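Local coordinates for protein Pre-mRNA-splicing factor SAD1 (Saccharomyces cerevisiae, PDB 4MSX) that promotes assembly of newly synthesized U4 snRNA into the U4/U6 snRNP and is required for pre-mRNA splicing, although its ubiquitin-protease fold is catalytically inactive, at residues Y179-I184 against K233-K238; F320-L325 against F374-F379. One frame throughout, in Å; residues are numbered along the deposited sequence. Where two conformers were deposited one is given.

Contact 1 (Y179-I184 against K233-K238)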
ATOM      1  N   TYR A 179      12.458 -13.196   1.213  1.00 36.14           N
ATOM      2  CA  TYR A 179      11.234 -12.459   1.519  1.00 38.36           C
ATOM      3  C   TYR A 179      10.143 -13.142   0.740  1.00 34.33           C
ATOM      4  O   TYR A 179      10.430 -13.867  -0.222  1.00 35.42           O
ATOM      5  CB  TYR A 179      11.318 -10.975   1.124  1.00 32.90           C
ATOM      6  CG  TYR A 179      11.484 -10.732  -0.374  1.00 29.18           C
ATOM      7  CD1 TYR A 179      12.739 -10.793  -0.975  1.00 33.06           C
ATOM      8  CD2 TYR A 179      10.375 -10.426  -1.188  1.00 29.36           C
ATOM      9  CE1 TYR A 179      12.895 -10.537  -2.348  1.00 34.09           C
ATOM     10  CE2 TYR A 179      10.518 -10.190  -2.552  1.00 30.52           C
ATOM     11  CZ  TYR A 179      11.789 -10.230  -3.119  1.00 30.97           C
ATOM     12  OH  TYR A 179      11.923 -10.019  -4.456  1.00 30.92           O
ATOM     13  N   LEU A 180       8.892 -12.963   1.177  1.00 32.92           N
ATOM     14  CA  LEU A 180       7.753 -13.484   0.444  1.00 27.54           C
ATOM     15  C   LEU A 180       7.243 -12.342  -0.429  1.00 28.99           C
ATOM     16  O   LEU A 180       6.879 -11.290   0.121  1.00 29.00           O
ATOM     17  CB  LEU A 180       6.678 -13.945   1.492  1.00 31.97           C
ATOM     18  CG  LEU A 180       5.391 -14.587   0.998  1.00 35.98           C
ATOM     19  CD1 LEU A 180       5.710 -15.908   0.296  1.00 37.29           C
ATOM     20  CD2 LEU A 180       4.389 -14.838   2.188  1.00 31.95           C
ATOM     21  N   ASN A 181       7.183 -12.504  -1.753  1.00 28.69           N
ATOM     22  CA  ASN A 181       6.943 -11.332  -2.604  1.00 27.74           C
ATOM     23  C   ASN A 181       5.502 -10.833  -2.371  1.00 31.09           C
ATOM     24  O   ASN A 181       4.610 -11.637  -2.105  1.00 29.77           O
ATOM     25  CB  ASN A 181       7.248 -11.551  -4.095  1.00 27.55           C
ATOM     26  CG  ASN A 181       6.225 -12.456  -4.824  1.00 32.42           C
ATOM     27  OD1 ASN A 181       5.954 -13.580  -4.396  1.00 33.54           O
ATOM     28  ND2 ASN A 181       5.641 -11.951  -5.896  1.00 30.45           N
ATOM     29  N   GLY A 182       5.323  -9.512  -2.388  1.00 29.19           N
ATOM     30  CA  GLY A 182       4.051  -8.877  -2.008  1.00 23.01           C
ATOM     31  C   GLY A 182       3.972  -8.598  -0.516  1.00 25.92           C
ATOM     32  O   GLY A 182       3.218  -7.713  -0.103  1.00 27.29           O
ATOM     33  N   PHE A 183       4.719  -9.330   0.293  1.00 25.61           N
ATOM     34  CA  PHE A 183       4.612  -9.203   1.759  1.00 26.96           C
ATOM     35  C   PHE A 183       5.876  -8.541   2.323  1.00 30.39           C
ATOM     36  O   PHE A 183       6.609  -9.142   3.119  1.00 30.73           O
ATOM     37  CB  PHE A 183       4.384 -10.595   2.401  1.00 30.32           C
ATOM     38  CG  PHE A 183       3.048 -11.169   2.069  1.00 32.26           C
ATOM     39  CD1 PHE A 183       2.797 -11.696   0.787  1.00 29.83           C
ATOM     40  CD2 PHE A 183       2.032 -11.166   3.009  1.00 30.31           C
ATOM     41  CE1 PHE A 183       1.569 -12.213   0.444  1.00 29.69           C
ATOM     42  CE2 PHE A 183       0.810 -11.674   2.716  1.00 28.70           C
ATOM     43  CZ  PHE A 183       0.562 -12.213   1.388  1.00 27.46           C
ATOM     44  N   ILE A 184       6.168  -7.329   1.865  1.00 26.83           N
ATOM     45  CA  ILE A 184       7.411  -6.666   2.225  0.57 30.70           C
ATOM     46  C   ILE A 184       7.109  -5.345   2.940  1.00 31.88           C
ATOM     47  O   ILE A 184       5.996  -4.831   2.852  1.00 28.80           O
ATOM     48  CB  ILE A 184       8.282  -6.369   0.990  0.57 34.32           C
ATOM     49  CG1 ILE A 184       7.530  -5.472   0.010  0.57 32.52           C
ATOM     50  CG2 ILE A 184       8.704  -7.667   0.284  0.57 34.49           C
ATOM     51  CD1 ILE A 184       8.358  -5.070  -1.170  0.57 33.89           C
ATOM     52  N   LYS A 233       6.104  -2.674  -7.796  1.00 24.42           N
ATOM     53  CA  LYS A 233       7.268  -2.999  -6.980  1.00 19.75           C
ATOM     54  C   LYS A 233       6.907  -3.785  -5.767  1.00 23.34           C
ATOM     55  O   LYS A 233       7.703  -4.624  -5.330  1.00 25.17           O
ATOM     56  CB  LYS A 233       7.985  -1.678  -6.518  1.00 23.51           C
ATOM     57  CG  LYS A 233       8.691  -1.007  -7.719  1.00 28.08           C
ATOM     58  CD  LYS A 233       9.220   0.422  -7.342  1.00 28.27           C
ATOM     59  CE  LYS A 233      10.085   0.960  -8.514  1.00 29.77           C
ATOM     60  NZ  LYS A 233      10.514   2.419  -8.141  1.00 37.57           N
ATOM     61  N   ILE A 234       5.739  -3.478  -5.148  1.00 20.80           N
ATOM     62  CA  ILE A 234       5.363  -4.224  -3.927  1.00 24.43           C
ATOM     63  C   ILE A 234       5.352  -5.739  -4.206  1.00 24.81           C
ATOM     64  O   ILE A 234       5.689  -6.563  -3.328  1.00 24.74           O
ATOM     65  CB  ILE A 234       3.985  -3.729  -3.440  1.00 26.02           C
ATOM     66  CG1 ILE A 234       4.199  -2.363  -2.719  1.00 24.61           C
ATOM     67  CG2 ILE A 234       3.261  -4.791  -2.543  1.00 23.45           C
ATOM     68  CD1 ILE A 234       2.852  -1.620  -2.499  1.00 26.89           C
ATOM     69  N   TRP A 235       4.981  -6.095  -5.436  1.00 22.87           N
ATOM     70  CA  TRP A 235       4.866  -7.535  -5.793  1.00 25.29           C
ATOM     71  C   TRP A 235       6.139  -8.096  -6.458  1.00 29.47           C
ATOM     72  O   TRP A 235       6.185  -9.269  -6.831  1.00 25.36           O
ATOM     73  CB  TRP A 235       3.620  -7.779  -6.684  1.00 26.90           C
ATOM     74  CG  TRP A 235       2.418  -7.788  -5.765  1.00 25.52           C
ATOM     75  CD1 TRP A 235       1.564  -6.743  -5.480  1.00 24.44           C
ATOM     76  CD2 TRP A 235       2.012  -8.881  -4.961  1.00 23.50           C
ATOM     77  NE1 TRP A 235       0.601  -7.167  -4.531  1.00 23.06           N
ATOM     78  CE2 TRP A 235       0.888  -8.467  -4.194  1.00 24.40           C
ATOM     79  CE3 TRP A 235       2.485 -10.198  -4.815  1.00 25.75           C
ATOM     80  CZ2 TRP A 235       0.221  -9.354  -3.284  1.00 26.59           C
ATOM     81  CZ3 TRP A 235       1.855 -11.056  -3.928  1.00 25.23           C
ATOM     82  CH2 TRP A 235       0.712 -10.640  -3.178  1.00 28.48           C
ATOM     83  N   SER A 236       7.183  -7.268  -6.619  1.00 26.02           N
ATOM     84  CA  SER A 236       8.305  -7.743  -7.409  1.00 27.03           C
ATOM     85  C   SER A 236       8.975  -8.949  -6.776  1.00 24.33           C
ATOM     86  O   SER A 236       9.338  -8.921  -5.591  1.00 29.01           O
ATOM     87  CB  SER A 236       9.358  -6.626  -7.603  1.00 30.54           C
ATOM     88  OG  SER A 236      10.533  -7.251  -8.092  1.00 27.31           O
ATOM     89  N   PRO A 237       9.147 -10.034  -7.552  1.00 27.58           N
ATOM     90  CA  PRO A 237       9.878 -11.203  -7.033  1.00 30.11           C
ATOM     91  C   PRO A 237      11.413 -11.102  -7.258  1.00 37.53           C
ATOM     92  O   PRO A 237      12.118 -12.071  -6.982  1.00 33.01           O
ATOM     93  CB  PRO A 237       9.314 -12.387  -7.880  1.00 28.82           C
ATOM     94  CG  PRO A 237       9.050 -11.775  -9.221  1.00 30.04           C
ATOM     95  CD  PRO A 237       8.610 -10.270  -8.902  1.00 26.84           C
ATOM     96  N   LYS A 238      11.898  -9.965  -7.748  1.00 29.31           N
ATOM     97  CA  LYS A 238      13.342  -9.787  -8.012  1.00 31.44           C
ATOM     98  C   LYS A 238      13.937  -8.484  -7.420  1.00 31.57           C
ATOM     99  O   LYS A 238      14.839  -7.865  -8.001  1.00 33.28           O
ATOM    100  CB  LYS A 238      13.550  -9.783  -9.539  1.00 34.86           C
ATOM    101  CG  LYS A 238      13.286 -11.157 -10.165  1.00 43.62           C
ATOM    102  CD  LYS A 238      12.807 -11.082 -11.645  1.00 45.16           C
ATOM    103  CE  LYS A 238      13.641 -10.226 -12.561  1.00 55.22           C
ATOM    104  NZ  LYS A 238      13.336 -10.486 -14.032  1.00 71.14           N
TER
HETATM  105  O   HOH W   1       7.878  -8.195  -3.277  1.00 25.60           O
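Gly182 meets Trp235 with their CA atoms 4.1 Å apart, where a type II beta turn from Leu180 to Phe183 leaves strand 178-180 and lies against the last turn of helix 222-234 and the loop after it. Glycine suits the third position of this turn: at its backbone angles a CB would press on the preceding carbonyl and run into the indole. Instead Gly182 CA sits over one face of the Trp235 six-membered ring, 3.5 Å from the centroid, in a CH-pi contact. The indole NE1 is held by Ser203 O. Asn181 uses both ends of its amide: OD1 accepts from Arg169 N, while ND2 gives a nearly straight bond (175°) to Trp235 O, 2.9 Å away and in the amide plane. That amide stands almost perpendicular to the indole, ND2 at the ring edge. A weak bond runs from Gly182 N to Ile234 O, and a water also bridges the segments, accepting from Gly182 N and donating to Ile234 O and Ser236 O. With CG lodged between backbone N and carbonyl carbon (chi1 63°), the Tyr179 ring extends toward the loop; its OH, also bonded to Leu239 N, donates to Ser236 O at 3.0 Å, tilted 32° from the carbonyl plane.

Contact 2 (F320-L325 against F374-F379)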
ATOM      1  N   PHE A 320     -20.598   3.004   0.775  1.00 32.01           N
ATOM      2  CA  PHE A 320     -19.401   3.216   1.577  1.00 35.92           C
ATOM      3  C   PHE A 320     -18.232   2.483   0.983  1.00 31.28           C
ATOM      4  O   PHE A 320     -18.387   1.423   0.379  1.00 32.17           O
ATOM      5  CB  PHE A 320     -19.613   2.735   3.040  1.00 29.79           C
ATOM      6  CG  PHE A 320     -19.921   1.247   3.167  1.00 28.97           C
ATOM      7  CD1 PHE A 320     -18.887   0.298   3.196  1.00 27.59           C
ATOM      8  CD2 PHE A 320     -21.247   0.802   3.300  1.00 31.14           C
ATOM      9  CE1 PHE A 320     -19.176  -1.088   3.334  1.00 30.70           C
ATOM     10  CE2 PHE A 320     -21.545  -0.581   3.448  1.00 33.39           C
ATOM     11  CZ  PHE A 320     -20.512  -1.520   3.465  1.00 34.31           C
ATOM     12  N   TRP A 321     -17.040   3.030   1.193  1.00 28.62           N
ATOM     13  CA  TRP A 321     -15.817   2.262   0.992  1.00 26.03           C
ATOM     14  C   TRP A 321     -15.477   1.574   2.282  1.00 27.88           C
ATOM     15  O   TRP A 321     -14.913   0.516   2.270  1.00 28.60           O
ATOM     16  CB  TRP A 321     -14.581   3.196   0.686  1.00 24.24           C
ATOM     17  CG  TRP A 321     -14.665   3.986  -0.539  1.00 28.56           C
ATOM     18  CD1 TRP A 321     -14.602   5.366  -0.661  1.00 32.57           C
ATOM     19  CD2 TRP A 321     -14.786   3.467  -1.867  1.00 28.24           C
ATOM     20  NE1 TRP A 321     -14.655   5.703  -2.001  1.00 34.83           N
ATOM     21  CE2 TRP A 321     -14.796   4.558  -2.747  1.00 32.23           C
ATOM     22  CE3 TRP A 321     -14.912   2.166  -2.386  1.00 31.62           C
ATOM     23  CZ2 TRP A 321     -14.874   4.395  -4.153  1.00 33.82           C
ATOM     24  CZ3 TRP A 321     -15.030   2.007  -3.748  1.00 35.53           C
ATOM     25  CH2 TRP A 321     -15.006   3.117  -4.619  1.00 34.58           C
ATOM     26  N   VAL A 322     -15.679   2.274   3.409  1.00 26.06           N
ATOM     27  CA  VAL A 322     -15.215   1.732   4.674  1.00 23.60           C
ATOM     28  C   VAL A 322     -16.401   1.848   5.632  1.00 28.38           C
ATOM     29  O   VAL A 322     -16.990   2.909   5.764  1.00 26.79           O
ATOM     30  CB  VAL A 322     -13.992   2.549   5.214  1.00 29.23           C
ATOM     31  CG1 VAL A 322     -13.717   2.178   6.678  1.00 27.57           C
ATOM     32  CG2 VAL A 322     -12.753   2.320   4.312  1.00 25.20           C
ATOM     33  N   LEU A 323     -16.747   0.762   6.295  1.00 24.84           N
ATOM     34  CA  LEU A 323     -17.877   0.778   7.227  1.00 25.43           C
ATOM     35  C   LEU A 323     -17.404   0.985   8.632  1.00 24.88           C
ATOM     36  O   LEU A 323     -16.643   0.185   9.143  1.00 27.31           O
ATOM     37  CB  LEU A 323     -18.611  -0.570   7.152  1.00 29.25           C
ATOM     38  CG  LEU A 323     -19.854  -0.609   8.055  1.00 33.39           C
ATOM     39  CD1 LEU A 323     -20.908   0.386   7.607  1.00 32.26           C
ATOM     40  CD2 LEU A 323     -20.408  -2.029   8.037  1.00 32.57           C
ATOM     41  N   THR A 324     -17.819   2.083   9.260  1.00 24.25           N
ATOM     42  CA  THR A 324     -17.343   2.395  10.603  1.00 23.49           C
ATOM     43  C   THR A 324     -18.226   1.689  11.606  1.00 32.69           C
ATOM     44  O   THR A 324     -19.427   1.783  11.524  1.00 29.49           O
ATOM     45  CB  THR A 324     -17.345   3.914  10.894  1.00 31.32           C
ATOM     46  OG1 THR A 324     -16.299   4.523  10.117  1.00 28.70           O
ATOM     47  CG2 THR A 324     -17.076   4.189  12.424  1.00 32.07           C
ATOM     48  N   LEU A 325     -17.595   0.954  12.503  1.00 27.91           N
ATOM     49  CA  LEU A 325     -18.281   0.244  13.584  1.00 34.08           C
ATOM     50  C   LEU A 325     -17.970   1.019  14.878  1.00 37.36           C
ATOM     51  O   LEU A 325     -16.817   1.192  15.245  1.00 29.72           O
ATOM     52  CB  LEU A 325     -17.748  -1.185  13.682  1.00 31.17           C
ATOM     53  CG  LEU A 325     -17.944  -2.020  12.398  1.00 34.76           C
ATOM     54  CD1 LEU A 325     -17.413  -3.451  12.517  1.00 35.25           C
ATOM     55  CD2 LEU A 325     -19.434  -2.013  11.962  1.00 32.24           C
ATOM     56  N   PHE A 374     -14.933  -7.192  -1.181  1.00 27.85           N
ATOM     57  CA  PHE A 374     -14.018  -6.780  -0.081  1.00 30.72           C
ATOM     58  C   PHE A 374     -14.754  -5.801   0.811  1.00 30.63           C
ATOM     59  O   PHE A 374     -15.087  -4.702   0.364  1.00 32.69           O
ATOM     60  CB  PHE A 374     -12.734  -6.108  -0.650  1.00 26.24           C
ATOM     61  CG  PHE A 374     -11.936  -7.026  -1.483  1.00 28.79           C
ATOM     62  CD1 PHE A 374     -11.076  -7.925  -0.898  1.00 32.07           C
ATOM     63  CD2 PHE A 374     -12.140  -7.070  -2.875  1.00 34.62           C
ATOM     64  CE1 PHE A 374     -10.318  -8.812  -1.698  1.00 31.72           C
ATOM     65  CE2 PHE A 374     -11.431  -7.984  -3.691  1.00 34.95           C
ATOM     66  CZ  PHE A 374     -10.532  -8.862  -3.100  1.00 33.96           C
ATOM     67  N   LEU A 375     -15.015  -6.221   2.044  1.00 26.99           N
ATOM     68  CA  LEU A 375     -15.751  -5.429   3.043  1.00 26.69           C
ATOM     69  C   LEU A 375     -14.709  -4.918   4.019  1.00 25.84           C
ATOM     70  O   LEU A 375     -13.984  -5.707   4.649  1.00 26.71           O
ATOM     71  CB  LEU A 375     -16.773  -6.368   3.739  1.00 28.91           C
ATOM     72  CG  LEU A 375     -17.711  -5.771   4.798  1.00 36.45           C
ATOM     73  CD1 LEU A 375     -18.463  -4.552   4.231  1.00 31.76           C
ATOM     74  CD2 LEU A 375     -18.700  -6.873   5.280  1.00 35.76           C
ATOM     75  N   ILE A 376     -14.597  -3.590   4.096  1.00 26.26           N
ATOM     76  CA  ILE A 376     -13.561  -2.948   4.902  1.00 22.35           C
ATOM     77  C   ILE A 376     -14.213  -2.296   6.113  1.00 25.37           C
ATOM     78  O   ILE A 376     -15.108  -1.435   5.958  1.00 24.69           O
ATOM     79  CB  ILE A 376     -12.851  -1.856   4.058  1.00 27.39           C
ATOM     80  CG1 ILE A 376     -12.362  -2.455   2.745  1.00 24.03           C
ATOM     81  CG2 ILE A 376     -11.674  -1.228   4.899  1.00 24.94           C
ATOM     82  CD1 ILE A 376     -11.743  -1.382   1.742  1.00 26.89           C
ATOM     83  N   PHE A 377     -13.777  -2.702   7.299  1.00 22.74           N
ATOM     84  CA  PHE A 377     -14.328  -2.139   8.532  1.00 23.45           C
ATOM     85  C   PHE A 377     -13.322  -1.181   9.121  1.00 26.03           C
ATOM     86  O   PHE A 377     -12.117  -1.417   9.058  1.00 25.49           O
ATOM     87  CB  PHE A 377     -14.494  -3.214   9.602  1.00 24.15           C
ATOM     88  CG  PHE A 377     -15.522  -4.278   9.250  1.00 26.03           C
ATOM     89  CD1 PHE A 377     -16.711  -3.930   8.627  1.00 30.53           C
ATOM     90  CD2 PHE A 377     -15.287  -5.603   9.577  1.00 30.16           C
ATOM     91  CE1 PHE A 377     -17.688  -4.904   8.330  1.00 32.81           C
ATOM     92  CE2 PHE A 377     -16.255  -6.606   9.263  1.00 34.02           C
ATOM     93  CZ  PHE A 377     -17.425  -6.253   8.632  1.00 28.46           C
ATOM     94  N   HIS A 378     -13.844  -0.177   9.786  1.00 21.35           N
ATOM     95  CA  HIS A 378     -13.011   0.732  10.600  1.00 25.47           C
ATOM     96  C   HIS A 378     -13.583   0.694  12.032  1.00 25.66           C
ATOM     97  O   HIS A 378     -14.796   0.849  12.209  1.00 27.54           O
ATOM     98  CB  HIS A 378     -13.169   2.139  10.042  1.00 24.79           C
ATOM     99  CG  HIS A 378     -12.847   3.245  11.019  1.00 25.26           C
ATOM    100  ND1 HIS A 378     -13.733   4.269  11.285  1.00 27.21           N
ATOM    101  CD2 HIS A 378     -11.722   3.516  11.729  1.00 28.62           C
ATOM    102  CE1 HIS A 378     -13.176   5.115  12.147  1.00 28.14           C
ATOM    103  NE2 HIS A 378     -11.943   4.708  12.394  1.00 25.84           N
ATOM    104  N   PHE A 379     -12.725   0.517  13.027  1.00 25.45           N
ATOM    105  CA  PHE A 379     -13.182   0.532  14.450  1.00 25.78           C
ATOM    106  C   PHE A 379     -12.946   1.914  14.975  1.00 27.55           C
ATOM    107  O   PHE A 379     -11.823   2.406  14.930  1.00 28.31           O
ATOM    108  CB  PHE A 379     -12.446  -0.529  15.236  1.00 23.87           C
ATOM    109  CG  PHE A 379     -12.719  -1.908  14.678  1.00 26.87           C
ATOM    110  CD1 PHE A 379     -13.882  -2.605  15.040  1.00 30.67           C
ATOM    111  CD2 PHE A 379     -11.899  -2.448  13.706  1.00 26.39           C
ATOM    112  CE1 PHE A 379     -14.169  -3.866  14.457  1.00 29.26           C
ATOM    113  CE2 PHE A 379     -12.179  -3.688  13.105  1.00 28.07           C
ATOM    114  CZ  PHE A 379     -13.308  -4.397  13.488  1.00 28.24           C
TER
HETATM  115  O   HOH W   2     -15.998  -2.122   2.017  1.00 28.71           O
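Strands 323-325 and 374-379 pair in parallel, Leu323 facing Phe377 and Thr324 facing His378, within the mixed sheet of the C-terminal part of the chain, where strand 472-480 flanks 374-379 on its other edge. Leu323 N bonds to Ile376 O, Leu323 O receives His378 N, and Leu325 N reaches His378 O at 2.8 Å. A water bridges Trp321 O and Ile376 N. This is the parallel pair in an otherwise antiparallel sheet of the ubiquitin-specific protease fold. On one face, Leu325 CD1 lies over the Phe377 ring, 4.1 Å from its centroid, and also touches Phe379 CE1; Leu323 CD2 meets the Phe377 edge. The branched Leu325 thus reaches both rings, and Leu351 adds to the apolar layer. On the other face, Thr324 OG1 and His378 ND1 share a 2.8 Å hydrogen bond in the plane of the imidazole. Having CG anti to the backbone N (chi1 157°) sets the imidazole alongside Thr324, while His378 CB packs against Val322 CG1 at 3.4 Å. A leucine in place of His378 would probably leave the Thr324 hydroxyl without this partner. Toward the N-terminal ends of the segments, Leu375 CD1 approaches the Phe320 ring edge at 3.6 Å.

Overall arrangement
From the zinc-bearing N-terminal region the chain first reaches 179-184, then runs through mostly helical residues before 233-238 returns to close contact 1. The excursion thus brings the end of helix 222-234 back beside the two-stranded sheet 170-172/178-180. Helices 247-256, 266-280 and 282-292 follow before contact 2 opens at 320-325; its intervening loop holds two short helices and two short strands, with residues 357-363 unmodelled, and ends at strand 374-379. The two loops are in series, neither nested nor crossed, with contact centres 27 Å apart and no atoms touching. Strand 438-446, from the sheet that holds contact 2, packs on Phe183, while Met205, just past helix 189-203, touches Ile376.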